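Local coordinates for reticulocyte-binding protein 2a (Plasmodium vivax, PDB 4Z8N), which probably helps the malaria parasite recognise and invade reticulocytes, here represented by its alpha-helical erythrocyte-binding domain, at residues A[22-28]-A[59-64]; A[43-48]-A[136-141]; A[73-77]-A[107-111]; A[195-200]-A[294-298]; A[227-232]-A[259-263]. All coordinates share one frame; numbering follows the deposited sequence.

Contact 1: A[22-28]-A[59-64]; sequences YPFYVQM and LMSSIQ
Tyr22 meets helix 42-69 through CD2 and CE2 of its ring; CE2 lies 3.5 Å from the methyl CE of Met60, and CD2 is near Gln64 NE2, both approaching obliquely. The Met60 sulfur also stands obliquely to this ring, a Met-aromatic contact. A cis peptide bond joins Tyr22 to Pro23, and Pro23 CB touches the same Met60 methyl. Phe24 follows, its ring meeting two partners through CD2: Met60 SD at 3.8 Å, in the ring plane at the edge, and Ile63 CG2 at 3.7 Å. The Gln64 amide also lies at this ring's edge, its plane 85° from that of the ring. Tyr25 reaches Ile63 CD1 with CD1 and also packs on Met119 and Met126 of helix 119-136. With helix 26-37 under way, Met28 folds back at chi2 and chi3, which brings its CE to 3.6 Å from Met60 CB while its sulfur touches Leu59 CD2. Met60 itself, bent at chi2 (63°) and chi3 (83°), turns its sulfur and methyl in among these groups. With no hydrogen bond across it, this largely buried join between helices 26-37 and 42-69 probably rests mainly on shape, dispersion and polarisable sulfur against aromatic rings.

Contact 2: A[43-48]-A[136-141]; sequences EAKKNY and ILNSVK
Ser139 presses its CB against the backbone of helix 42-69 at Ala44, 3.7 Å from Ala44 N, and the two CA atoms come within 4.9 Å. The small Ala44 methyl is consistent with so close an approach; it also meets Ile136 O and, more distantly, Leu137 CD1 and Val140 CG2. Beside it Ile136 lays its CG2 branch against the helix, 3.6 Å from Ala44 O and 3.9 Å from Asn47 CB, while CD1 runs on toward the backbone of Tyr48. The Tyr48 hydroxyl is engaged elsewhere, with Phe31 O.

The polar link in this tight part runs through the serine hydroxyl. Asn47 ND2 donates to Ser139 OG at 3.1 Å, with OG almost exactly in the amide plane but the N-H bent to 135°. Ser139 OG in turn donates to Ile136 O, an oxygen that also accepts from Ser139 N on the same face of its carbonyl plane. This oxygen, which accepts two hydrogen bonds, belongs to the turn that ends helix 119-136, so the contact fastens the exit of one long helix to the first turns of another at one end of the helical domain. Leu137 and Val140 meanwhile pack on helix 246-297.

Toward solvent the fit relaxes. Glu43, with CG anti to the backbone N (chi1 -176°) and an extended chain, lies along Ser139, its CG 3.9 Å from Ser139 CB. Lys141 approaches the Glu43 carboxylate without closing a salt bridge: Glu43 OE1 and Lys141 NZ remain 5.4 Å apart, a separation at which their opposite charges could still attract weakly.

Contact 3: A[73-77]-A[107-111]; sequences KKAAL and QLDAY
Lys74 and Tyr111 lie side by side and point the same way, the aliphatic part of the lysine running along the phenol. Lys74 CB is 3.6 Å from Tyr111 CE1, and CD accompanies the ring as far as its hydroxyl, 3.6 Å from OH. Lys74 CA sits over one face of the ring. Further out the lysine bends at chi3 and chi4, carrying NZ to a salt bridge with Glu78.

Lys73 comes to the same ring differently, at its edge: CG approaches near the ring plane and touches Tyr111 CA and CB. From there the chain turns three times, at chi2, chi3 and chi4, and passes obliquely over Gln107. This folding lays the lysine across the opposing backbone, with CE 3.2 Å from Gln107 O and NZ 3.5 Å from Gln107 CB, while CE also brushes Ala110 CB.

The two helices form an antiparallel pair, their local axes 9.3 Å apart at an angle of 160°, within the coiled-coil domain of this protein family. Consequently Lys73 lies opposite Tyr111 and Leu77 opposite Gln107.

At the Leu77 end, Gln107 extends beyond CG toward the backbone of Ala76. Gln107 NE2 lies 3.8 Å from Ala76 CB. Gln107 OE1 and Ala76 O, both acceptors, converge on the one Thr80 hydroxyl, whose single proton they must share or take in turn, consistent with their lying close without bonding each other. Leu77 inclines its two methyls over Leu108: CD1 is 3.7 Å from Leu108 N, and CD2 meets Leu108 CD1. Leu77 CD2 also lies 4.3 Å from Tyr111 CD2.

Contact 4: A[195-200]-A[294-298]; sequences IDNNVT and YVSEK
The Tyr294 ring meets Thr200 through CE2, in an oblique approach, Thr200 OG1 lying 3.5 Å from Tyr294 CE2 and CB somewhat farther from the same carbon. The Asn198 carboxamide is the second flat group near this ring; its OD1 also stands obliquely to it, 4.4 Å from CE2. Neither polar atom is bonded to the tyrosine. Thr200 OG1 is hydrogen-bonded to Glu88, and Asn198 OD1 to Ile201 N. A first torsion of -77° sets Tyr294 CG beside its own backbone N, and from there the ring extends toward the beginning of helix 199-237.

Asn198 occupies the N-cap of that helix, and its OD1 takes up an amide of the first turn, while its ND2 makes a weak bond to Asp196 O. Together the cap and the weak bond probably help order the turn leading out of helix 168-194. Since helix 246-297 finishes alongside, the contact places the C-terminal end of this domain construct against this inter-helix turn at one end of the helical domain.

Beyond the ring the interface is aliphatic and then charged. Ile195 and Val295 cross at about a right angle, Ile195 CD1 resting 4.1 Å from Val295 CG1 and CG1 of the isoleucine near the other valine methyl. Lys298, the last residue of this construct, runs extended until a bend at chi4 and passes Ile195 CD1 with its CD. Its NZ forms a long salt bridge with Asp196 OD2, 4.0 Å away, the two side chains meeting nearly perpendicularly. Both charged groups are on the exposed side of the contact, where solvent would be expected to weaken their attraction.

Contact 5: A[227-232]-A[259-263]; sequences HGKENV and FYATY
Phe259 is a knob set into a hole formed by His227, Gly228, Asn231 and Val232. Asn231 CB stands over the centre of its ring in a CH-pi contact, 3.4 Å from the centroid, and the asparagine amide is stacked nearly parallel to the ring, the planes 8° apart. Asn231 ND2 also donates to His227 O, at a rather short modelled distance of 2.6 Å, which would help hold the amide's rotation; Asn231 N reaches that oxygen from the opposite face of its carbonyl plane. ND2 lies over the centre of the imidazole too. His227 CE1 meets the Phe259 ring at its edge, and Val232 CG2 packs 3.8 Å from Phe259 CB. The Phe259 carbonyl oxygen comes within 3.5 Å of Gly228 CA, a closeness that the missing side chain permits. Tyr260 takes only a small part, near Val232. One turn after Phe259, Tyr263 CB lies 4.2 Å from Gly228 CA, and its CD1 touches Lys229 CB, whose ammonium is bound by Val162 O. The local axes of helices 199-237 and 246-297 pass antiparallel, 7.8 Å apart at 149°. Helix 149-162 packs beside them on Val232 and Tyr263, its Tyr158 stacking on Tyr260, while helix 26-37 lies against Tyr260 and Ala261.

Helix 42-69 carries both contact 1 and contact 2, whose centres are 24 Å apart, and contact 3 follows on the next helix along the chain. Helices 199-237 and 246-297 meet twice, at contact 5 and, about 49 Å away between centres, at contact 4; along the chain contact 5 is nested inside the mostly helical stretch that contact 4 closes. The two groups join where Val26 CG2 of contact 1 packs 3.8 Å from Ala261 O of contact 5. Contacts 2 and 4 lie on opposite sides of the chain's centre, 69 Å apart between centres. Contact 1 approaches the calcium-binding residue Glu120: the side chains of Tyr25 and Glu120 are about 8 Å apart, although no calcium is bound there in this chain.

Contact 1: A[22-28]-A[59-64]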
# COMPACT_ATOMS: atom_id res chain seq x y z
N TYR A 22 -0.10 0.17 9.68
CA TYR A 22 1.29 0.08 10.12
C TYR A 22 2.15 -0.62 9.06
O TYR A 22 1.72 -1.62 8.49
CB TYR A 22 1.36 -0.67 11.45
CG TYR A 22 2.73 -0.75 12.09
CD1 TYR A 22 3.63 -1.74 11.73
CD2 TYR A 22 3.11 0.17 13.06
CE1 TYR A 22 4.88 -1.81 12.31
CE2 TYR A 22 4.36 0.10 13.65
CZ TYR A 22 5.24 -0.89 13.27
OH TYR A 22 6.48 -0.96 13.86
N PRO A 23 3.36 -0.10 8.79
CA PRO A 23 4.03 1.04 9.42
C PRO A 23 3.83 2.38 8.70
O PRO A 23 4.66 3.27 8.85
CB PRO A 23 5.50 0.64 9.37
CG PRO A 23 5.60 -0.10 8.07
CD PRO A 23 4.27 -0.81 7.87
N PHE A 24 2.76 2.49 7.91
CA PHE A 24 2.30 3.76 7.33
C PHE A 24 3.23 4.38 6.27
O PHE A 24 2.78 4.74 5.19
CB PHE A 24 2.05 4.78 8.45
CG PHE A 24 1.24 4.24 9.59
CD1 PHE A 24 -0.11 3.96 9.42
CD2 PHE A 24 1.82 3.98 10.82
CE1 PHE A 24 -0.86 3.45 10.47
CE2 PHE A 24 1.08 3.47 11.87
CZ PHE A 24 -0.26 3.21 11.69
N TYR A 25 4.52 4.51 6.58
CA TYR A 25 5.48 5.05 5.62
C TYR A 25 6.57 4.03 5.33
O TYR A 25 7.00 3.30 6.22
CB TYR A 25 6.12 6.34 6.14
CG TYR A 25 5.21 7.55 6.10
CD1 TYR A 25 4.20 7.71 7.04
CD2 TYR A 25 5.39 8.54 5.14
CE1 TYR A 25 3.38 8.82 7.01
CE2 TYR A 25 4.57 9.65 5.11
CZ TYR A 25 3.57 9.79 6.05
OH TYR A 25 2.75 10.89 6.02
N VAL A 26 7.03 3.99 4.08
CA VAL A 26 8.01 2.98 3.68
C VAL A 26 9.37 3.21 4.34
O VAL A 26 10.11 2.26 4.59
CB VAL A 26 8.17 2.94 2.14
CG1 VAL A 26 8.77 4.23 1.61
CG2 VAL A 26 9.01 1.73 1.71
N GLN A 27 9.68 4.47 4.66
CA GLN A 27 10.93 4.80 5.35
C GLN A 27 11.02 4.09 6.70
O GLN A 27 12.10 3.67 7.12
CB GLN A 27 11.05 6.32 5.56
CG GLN A 27 11.18 7.14 4.28
CD GLN A 27 9.85 7.71 3.80
OE1 GLN A 27 8.85 7.00 3.72
NE2 GLN A 27 9.84 9.00 3.49
N MET A 28 9.88 3.96 7.37
CA MET A 28 9.82 3.32 8.68
C MET A 28 10.14 1.84 8.55
O MET A 28 10.79 1.25 9.42
CB MET A 28 8.45 3.52 9.33
CG MET A 28 8.03 4.98 9.44
SD MET A 28 9.12 5.97 10.49
CE MET A 28 8.57 5.48 12.11
N LEU A 59 8.50 9.13 16.66
CA LEU A 59 7.90 9.51 15.39
C LEU A 59 6.76 8.56 15.02
O LEU A 59 5.69 9.01 14.61
CB LEU A 59 8.95 9.52 14.27
CG LEU A 59 8.43 9.79 12.86
CD1 LEU A 59 7.73 11.14 12.78
CD2 LEU A 59 9.55 9.71 11.84
N MET A 60 7.00 7.26 15.17
CA MET A 60 5.98 6.26 14.88
C MET A 60 4.77 6.44 15.79
O MET A 60 3.62 6.28 15.35
CB MET A 60 6.55 4.84 15.05
CG MET A 60 5.53 3.74 14.83
SD MET A 60 4.87 3.73 13.15
CE MET A 60 6.14 2.80 12.28
N SER A 61 5.02 6.78 17.05
CA SER A 61 3.95 7.00 18.01
C SER A 61 3.08 8.18 17.61
O SER A 61 1.85 8.13 17.72
CB SER A 61 4.53 7.22 19.41
OG SER A 61 5.20 6.05 19.87
N SER A 62 3.71 9.25 17.13
CA SER A 62 2.99 10.44 16.69
C SER A 62 2.14 10.15 15.46
O SER A 62 1.01 10.63 15.35
CB SER A 62 3.97 11.58 16.40
OG SER A 62 4.68 11.95 17.56
N ILE A 63 2.68 9.36 14.54
CA ILE A 63 1.95 8.94 13.35
C ILE A 63 0.77 8.06 13.73
O ILE A 63 -0.35 8.27 13.27
CB ILE A 63 2.86 8.18 12.36
CG1 ILE A 63 3.99 9.09 11.87
CG2 ILE A 63 2.05 7.65 11.19
CD1 ILE A 63 4.99 8.39 10.98
N GLN A 64 1.04 7.08 14.59
CA GLN A 64 0.02 6.13 15.02
C GLN A 64 -1.14 6.83 15.73
O GLN A 64 -2.30 6.49 15.52
CB GLN A 64 0.64 5.07 15.94
CG GLN A 64 -0.12 3.76 15.97
CD GLN A 64 0.80 2.56 15.87
OE1 GLN A 64 1.99 2.64 16.19
NE2 GLN A 64 0.26 1.44 15.41

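Contact 2: A[43-48]-A[136-141]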
# COMPACT_ATOMS: atom_id res chain seq x y z
N GLU A 43 29.59 -1.84 17.29
CA GLU A 43 29.46 -0.46 17.74
C GLU A 43 28.40 0.30 16.94
O GLU A 43 27.65 1.11 17.50
CB GLU A 43 30.79 0.28 17.67
CG GLU A 43 30.72 1.70 18.22
CD GLU A 43 32.04 2.44 18.16
OE1 GLU A 43 32.98 1.93 17.51
OE2 GLU A 43 32.13 3.54 18.74
N ALA A 44 28.34 0.05 15.64
CA ALA A 44 27.34 0.69 14.79
C ALA A 44 25.94 0.25 15.21
O ALA A 44 25.00 1.05 15.18
CB ALA A 44 27.59 0.36 13.33
N LYS A 45 25.81 -1.01 15.61
CA LYS A 45 24.53 -1.55 16.05
C LYS A 45 24.03 -0.90 17.34
O LYS A 45 22.86 -0.55 17.45
CB LYS A 45 24.62 -3.07 16.23
CG LYS A 45 23.35 -3.73 16.77
CD LYS A 45 22.30 -3.92 15.68
CE LYS A 45 21.16 -4.83 16.14
NZ LYS A 45 19.95 -4.08 16.58
N LYS A 46 24.91 -0.74 18.33
CA LYS A 46 24.50 -0.16 19.60
C LYS A 46 24.13 1.31 19.42
O LYS A 46 23.14 1.79 19.98
CB LYS A 46 25.57 -0.31 20.69
CG LYS A 46 26.99 -0.48 20.20
CD LYS A 46 27.96 -0.89 21.32
CE LYS A 46 27.77 -2.36 21.72
NZ LYS A 46 28.91 -2.89 22.53
N ASN A 47 24.92 2.03 18.62
CA ASN A 47 24.62 3.42 18.33
C ASN A 47 23.31 3.58 17.57
O ASN A 47 22.53 4.50 17.83
CB ASN A 47 25.76 4.07 17.53
CG ASN A 47 26.97 4.39 18.39
OD1 ASN A 47 26.84 4.64 19.59
ND2 ASN A 47 28.15 4.41 17.78
N TYR A 48 23.06 2.67 16.63
CA TYR A 48 21.84 2.75 15.83
C TYR A 48 20.61 2.47 16.68
O TYR A 48 19.61 3.18 16.58
CB TYR A 48 21.88 1.77 14.65
CG TYR A 48 20.67 1.89 13.74
CD1 TYR A 48 20.62 2.86 12.75
CD2 TYR A 48 19.59 1.03 13.89
CE1 TYR A 48 19.52 2.97 11.92
CE2 TYR A 48 18.48 1.14 13.06
CZ TYR A 48 18.45 2.11 12.08
OH TYR A 48 17.36 2.22 11.26
N ILE A 136 26.37 7.23 11.58
CA ILE A 136 26.39 6.14 12.55
C ILE A 136 27.23 4.98 12.02
O ILE A 136 27.93 4.31 12.77
CB ILE A 136 24.96 5.65 12.88
CG1 ILE A 136 24.20 6.73 13.64
CG2 ILE A 136 25.00 4.37 13.70
CD1 ILE A 136 22.81 6.31 14.06
N LEU A 137 27.18 4.77 10.71
CA LEU A 137 27.94 3.69 10.08
C LEU A 137 29.42 4.03 9.93
O LEU A 137 30.18 3.25 9.36
CB LEU A 137 27.34 3.34 8.72
CG LEU A 137 26.60 2.00 8.67
CD1 LEU A 137 25.49 1.96 9.70
CD2 LEU A 137 26.06 1.72 7.28
N ASN A 138 29.83 5.19 10.45
CA ASN A 138 31.25 5.49 10.57
C ASN A 138 31.86 4.65 11.68
O ASN A 138 33.08 4.52 11.78
CB ASN A 138 31.48 6.98 10.85
CG ASN A 138 31.19 7.86 9.64
OD1 ASN A 138 31.31 7.43 8.50
ND2 ASN A 138 30.83 9.11 9.90
N SER A 139 31.00 4.08 12.52
CA SER A 139 31.43 3.22 13.62
C SER A 139 31.94 1.88 13.11
O SER A 139 32.59 1.14 13.85
CB SER A 139 30.28 3.00 14.61
OG SER A 139 29.89 4.22 15.21
N VAL A 140 31.63 1.56 11.86
CA VAL A 140 32.20 0.38 11.22
C VAL A 140 33.71 0.54 11.18
O VAL A 140 34.23 1.43 10.51
CB VAL A 140 31.64 0.16 9.81
CG1 VAL A 140 32.30 -1.05 9.16
CG2 VAL A 140 30.13 -0.01 9.86
N LYS A 141 34.41 -0.33 11.89
CA LYS A 141 35.82 -0.12 12.21
C LYS A 141 36.75 -0.13 11.00
O LYS A 141 37.77 0.56 11.00
CB LYS A 141 36.27 -1.17 13.23
CG LYS A 141 35.52 -1.07 14.55
CD LYS A 141 36.07 -2.01 15.60
CE LYS A 141 35.47 -1.72 16.96
NZ LYS A 141 35.24 -2.95 17.77

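Contact 3: A[73-77]-A[107-111]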
# COMPACT_ATOMS: atom_id res chain seq x y z
N LYS A 73 -13.62 9.30 11.53
CA LYS A 73 -13.82 9.66 10.13
C LYS A 73 -13.91 8.41 9.26
O LYS A 73 -14.72 8.35 8.33
CB LYS A 73 -12.69 10.56 9.65
CG LYS A 73 -12.87 11.05 8.23
CD LYS A 73 -14.13 11.88 8.10
CE LYS A 73 -14.96 11.43 6.92
NZ LYS A 73 -15.53 10.07 7.10
N LYS A 74 -13.09 7.41 9.57
CA LYS A 74 -13.11 6.15 8.83
C LYS A 74 -14.43 5.42 9.02
O LYS A 74 -14.98 4.85 8.08
CB LYS A 74 -11.95 5.25 9.29
CG LYS A 74 -11.89 3.92 8.56
CD LYS A 74 -10.71 3.09 9.05
CE LYS A 74 -10.84 2.72 10.51
NZ LYS A 74 -12.05 1.88 10.76
N ALA A 75 -14.94 5.46 10.25
CA ALA A 75 -16.21 4.81 10.59
C ALA A 75 -17.37 5.39 9.79
O ALA A 75 -18.15 4.66 9.19
CB ALA A 75 -16.48 4.93 12.07
N ALA A 76 -17.47 6.72 9.78
CA ALA A 76 -18.51 7.41 9.03
C ALA A 76 -18.42 7.06 7.54
O ALA A 76 -19.44 6.84 6.89
CB ALA A 76 -18.40 8.92 9.23
N LEU A 77 -17.20 7.01 7.02
CA LEU A 77 -16.97 6.66 5.62
C LEU A 77 -17.45 5.24 5.31
O LEU A 77 -18.11 5.01 4.30
CB LEU A 77 -15.49 6.80 5.27
CG LEU A 77 -15.04 6.35 3.88
CD1 LEU A 77 -15.77 7.12 2.79
CD2 LEU A 77 -13.54 6.52 3.74
N GLN A 107 -16.52 12.53 2.44
CA GLN A 107 -15.98 11.75 3.54
C GLN A 107 -14.69 11.03 3.17
O GLN A 107 -13.79 10.89 4.01
CB GLN A 107 -17.02 10.74 4.03
CG GLN A 107 -18.16 11.37 4.83
CD GLN A 107 -19.22 10.36 5.19
OE1 GLN A 107 -19.38 9.34 4.53
NE2 GLN A 107 -19.96 10.64 6.26
N LEU A 108 -14.59 10.57 1.93
CA LEU A 108 -13.35 9.96 1.45
C LEU A 108 -12.25 11.02 1.40
O LEU A 108 -11.11 10.77 1.79
CB LEU A 108 -13.54 9.32 0.08
CG LEU A 108 -12.29 8.76 -0.60
CD1 LEU A 108 -11.62 7.69 0.26
CD2 LEU A 108 -12.61 8.21 -1.99
N ASP A 109 -12.60 12.20 0.92
CA ASP A 109 -11.64 13.30 0.82
C ASP A 109 -11.20 13.78 2.20
O ASP A 109 -10.04 14.12 2.41
CB ASP A 109 -12.24 14.46 0.03
CG ASP A 109 -11.25 15.58 -0.19
OD1 ASP A 109 -10.09 15.29 -0.56
OD2 ASP A 109 -11.62 16.76 0.00
N ALA A 110 -12.14 13.79 3.15
CA ALA A 110 -11.84 14.25 4.51
C ALA A 110 -10.94 13.26 5.24
O ALA A 110 -10.04 13.66 5.98
CB ALA A 110 -13.12 14.48 5.29
N TYR A 111 -11.18 11.97 5.04
CA TYR A 111 -10.37 10.93 5.66
C TYR A 111 -8.95 10.95 5.10
O TYR A 111 -7.98 10.83 5.84
CB TYR A 111 -11.00 9.55 5.47
CG TYR A 111 -10.22 8.42 6.11
CD1 TYR A 111 -10.05 8.37 7.49
CD2 TYR A 111 -9.66 7.40 5.35
CE1 TYR A 111 -9.34 7.35 8.09
CE2 TYR A 111 -8.95 6.37 5.94
CZ TYR A 111 -8.79 6.35 7.32
OH TYR A 111 -8.09 5.33 7.92

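Contact 4: A[195-200]-A[294-298]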
# COMPACT_ATOMS: atom_id res chain seq x y z
N ILE A 195 -33.21 1.14 -19.44
CA ILE A 195 -33.91 0.96 -18.18
C ILE A 195 -33.91 2.25 -17.36
O ILE A 195 -32.89 2.93 -17.27
CB ILE A 195 -33.29 -0.18 -17.33
CG1 ILE A 195 -33.11 -1.44 -18.18
CG2 ILE A 195 -34.12 -0.47 -16.10
CD1 ILE A 195 -34.41 -2.01 -18.71
N ASP A 196 -35.06 2.57 -16.76
CA ASP A 196 -35.14 3.72 -15.86
C ASP A 196 -34.24 3.50 -14.65
O ASP A 196 -34.15 2.40 -14.12
CB ASP A 196 -36.59 3.94 -15.42
CG ASP A 196 -37.49 4.34 -16.57
OD1 ASP A 196 -37.21 5.37 -17.22
OD2 ASP A 196 -38.48 3.63 -16.84
N ASN A 197 -33.55 4.56 -14.24
CA ASN A 197 -32.57 4.48 -13.16
C ASN A 197 -33.17 4.04 -11.84
O ASN A 197 -34.29 4.42 -11.50
CB ASN A 197 -31.87 5.83 -12.99
CG ASN A 197 -30.63 5.74 -12.12
OD1 ASN A 197 -30.11 4.66 -11.86
ND2 ASN A 197 -30.16 6.89 -11.65
N ASN A 198 -32.43 3.22 -11.09
CA ASN A 198 -32.85 2.78 -9.77
C ASN A 198 -31.64 2.56 -8.88
O ASN A 198 -30.50 2.66 -9.34
CB ASN A 198 -33.70 1.51 -9.86
CG ASN A 198 -33.01 0.40 -10.64
OD1 ASN A 198 -32.08 -0.24 -10.15
ND2 ASN A 198 -33.48 0.17 -11.86
N VAL A 199 -31.87 2.24 -7.61
CA VAL A 199 -30.77 2.10 -6.65
C VAL A 199 -29.88 0.90 -6.95
O VAL A 199 -28.68 0.92 -6.65
CB VAL A 199 -31.29 2.00 -5.20
CG1 VAL A 199 -31.89 3.33 -4.76
CG2 VAL A 199 -32.31 0.88 -5.06
N THR A 200 -30.45 -0.15 -7.53
CA THR A 200 -29.67 -1.32 -7.92
C THR A 200 -28.67 -0.96 -9.01
O THR A 200 -27.50 -1.35 -8.95
CB THR A 200 -30.57 -2.48 -8.40
OG1 THR A 200 -31.42 -2.90 -7.33
CG2 THR A 200 -29.72 -3.66 -8.87
N TYR A 294 -35.34 -7.05 -12.72
CA TYR A 294 -35.96 -5.81 -13.18
C TYR A 294 -36.18 -5.84 -14.69
O TYR A 294 -37.29 -5.63 -15.17
CB TYR A 294 -35.10 -4.60 -12.81
CG TYR A 294 -35.17 -4.18 -11.36
CD1 TYR A 294 -36.29 -3.52 -10.86
CD2 TYR A 294 -34.12 -4.42 -10.49
CE1 TYR A 294 -36.36 -3.12 -9.54
CE2 TYR A 294 -34.18 -4.03 -9.16
CZ TYR A 294 -35.30 -3.38 -8.69
OH TYR A 294 -35.36 -2.99 -7.38
N VAL A 295 -35.10 -6.10 -15.43
CA VAL A 295 -35.12 -6.07 -16.89
C VAL A 295 -36.06 -7.12 -17.48
O VAL A 295 -36.74 -6.87 -18.47
CB VAL A 295 -33.70 -6.28 -17.47
CG1 VAL A 295 -33.70 -6.06 -18.98
CG2 VAL A 295 -32.71 -5.35 -16.80
N SER A 296 -36.09 -8.29 -16.85
CA SER A 296 -36.81 -9.44 -17.38
C SER A 296 -38.30 -9.20 -17.57
O SER A 296 -38.84 -9.48 -18.65
CB SER A 296 -36.61 -10.65 -16.46
OG SER A 296 -37.31 -11.78 -16.94
N GLU A 297 -38.97 -8.67 -16.56
CA GLU A 297 -40.42 -8.53 -16.63
C GLU A 297 -40.89 -7.19 -17.19
O GLU A 297 -42.09 -6.98 -17.38
CB GLU A 297 -41.05 -8.78 -15.26
CG GLU A 297 -40.98 -10.24 -14.83
CD GLU A 297 -41.64 -10.48 -13.49
OE1 GLU A 297 -41.98 -9.50 -12.80
OE2 GLU A 297 -41.84 -11.67 -13.14
N LYS A 298 -39.95 -6.28 -17.47
CA LYS A 298 -40.28 -5.06 -18.21
C LYS A 298 -40.04 -5.29 -19.70
O LYS A 298 -40.98 -5.42 -20.49
CB LYS A 298 -39.45 -3.86 -17.74
CG LYS A 298 -39.82 -2.56 -18.45
CD LYS A 298 -38.84 -1.44 -18.15
CE LYS A 298 -39.26 -0.12 -18.80
NZ LYS A 298 -40.49 0.47 -18.20

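Contact 5: A[227-232]-A[259-263]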
# COMPACT_ATOMS: atom_id res chain seq x y z
N HIS A 227 9.44 -3.60 -8.83
CA HIS A 227 10.63 -2.75 -8.76
C HIS A 227 11.61 -3.25 -7.70
O HIS A 227 12.81 -3.34 -7.95
CB HIS A 227 10.23 -1.30 -8.47
CG HIS A 227 11.40 -0.37 -8.35
ND1 HIS A 227 11.91 0.03 -7.13
CD2 HIS A 227 12.14 0.25 -9.29
CE1 HIS A 227 12.93 0.85 -7.33
NE2 HIS A 227 13.09 1.00 -8.64
N GLY A 228 11.08 -3.57 -6.52
CA GLY A 228 11.91 -4.03 -5.43
C GLY A 228 12.55 -5.38 -5.71
O GLY A 228 13.75 -5.57 -5.50
N LYS A 229 11.74 -6.33 -6.19
CA LYS A 229 12.20 -7.69 -6.44
C LYS A 229 13.27 -7.76 -7.52
O LYS A 229 14.33 -8.37 -7.33
CB LYS A 229 11.03 -8.59 -6.81
CG LYS A 229 11.45 -9.99 -7.24
CD LYS A 229 10.26 -10.94 -7.33
CE LYS A 229 10.71 -12.33 -7.77
NZ LYS A 229 9.65 -13.35 -7.57
N GLU A 230 13.01 -7.13 -8.66
CA GLU A 230 13.94 -7.17 -9.79
C GLU A 230 15.28 -6.52 -9.44
O GLU A 230 16.33 -6.99 -9.88
CB GLU A 230 13.33 -6.49 -11.01
CG GLU A 230 12.23 -7.30 -11.68
CD GLU A 230 11.66 -6.61 -12.90
OE1 GLU A 230 12.02 -5.44 -13.14
OE2 GLU A 230 10.84 -7.23 -13.61
N ASN A 231 15.24 -5.45 -8.66
CA ASN A 231 16.47 -4.78 -8.26
C ASN A 231 17.28 -5.63 -7.28
O ASN A 231 18.51 -5.67 -7.35
CB ASN A 231 16.18 -3.41 -7.65
CG ASN A 231 15.97 -2.35 -8.71
OD1 ASN A 231 16.92 -1.93 -9.37
ND2 ASN A 231 14.73 -1.90 -8.87
N VAL A 232 16.59 -6.30 -6.36
CA VAL A 232 17.24 -7.23 -5.45
C VAL A 232 17.92 -8.33 -6.25
O VAL A 232 19.09 -8.66 -6.01
CB VAL A 232 16.24 -7.86 -4.44
CG1 VAL A 232 16.84 -9.10 -3.79
CG2 VAL A 232 15.84 -6.84 -3.39
N PHE A 259 15.59 -1.48 -1.34
CA PHE A 259 14.91 -2.32 -2.33
C PHE A 259 13.99 -3.33 -1.67
O PHE A 259 12.86 -3.55 -2.12
CB PHE A 259 15.94 -3.03 -3.22
CG PHE A 259 16.57 -2.15 -4.26
CD1 PHE A 259 15.84 -1.14 -4.86
CD2 PHE A 259 17.89 -2.32 -4.63
CE1 PHE A 259 16.41 -0.32 -5.82
CE2 PHE A 259 18.47 -1.51 -5.58
CZ PHE A 259 17.73 -0.51 -6.17
N TYR A 260 14.46 -3.96 -0.59
CA TYR A 260 13.65 -4.96 0.09
C TYR A 260 12.51 -4.31 0.88
O TYR A 260 11.40 -4.84 0.92
CB TYR A 260 14.50 -5.82 1.02
CG TYR A 260 13.66 -6.80 1.82
CD1 TYR A 260 13.02 -7.87 1.20
CD2 TYR A 260 13.50 -6.64 3.20
CE1 TYR A 260 12.25 -8.75 1.93
CE2 TYR A 260 12.73 -7.53 3.93
CZ TYR A 260 12.11 -8.58 3.29
OH TYR A 260 11.34 -9.46 4.01
N ALA A 261 12.80 -3.17 1.50
CA ALA A 261 11.78 -2.45 2.27
C ALA A 261 10.63 -2.02 1.36
O ALA A 261 9.46 -2.08 1.75
CB ALA A 261 12.38 -1.24 2.96
N THR A 262 10.97 -1.60 0.15
CA THR A 262 9.98 -1.22 -0.86
C THR A 262 9.13 -2.42 -1.26
O THR A 262 7.90 -2.33 -1.35
CB THR A 262 10.65 -0.63 -2.11
OG1 THR A 262 11.34 0.58 -1.75
CG2 THR A 262 9.62 -0.32 -3.19
N TYR A 263 9.80 -3.55 -1.49
CA TYR A 263 9.12 -4.80 -1.81
C TYR A 263 8.19 -5.24 -0.69
O TYR A 263 7.02 -5.55 -0.92
CB TYR A 263 10.16 -5.89 -2.10
CG TYR A 263 9.61 -7.29 -2.19
CD1 TYR A 263 9.06 -7.77 -3.37
CD2 TYR A 263 9.64 -8.14 -1.09
CE1 TYR A 263 8.55 -9.06 -3.45
CE2 TYR A 263 9.14 -9.42 -1.16
CZ TYR A 263 8.60 -9.88 -2.34
OH TYR A 263 8.10 -11.15 -2.42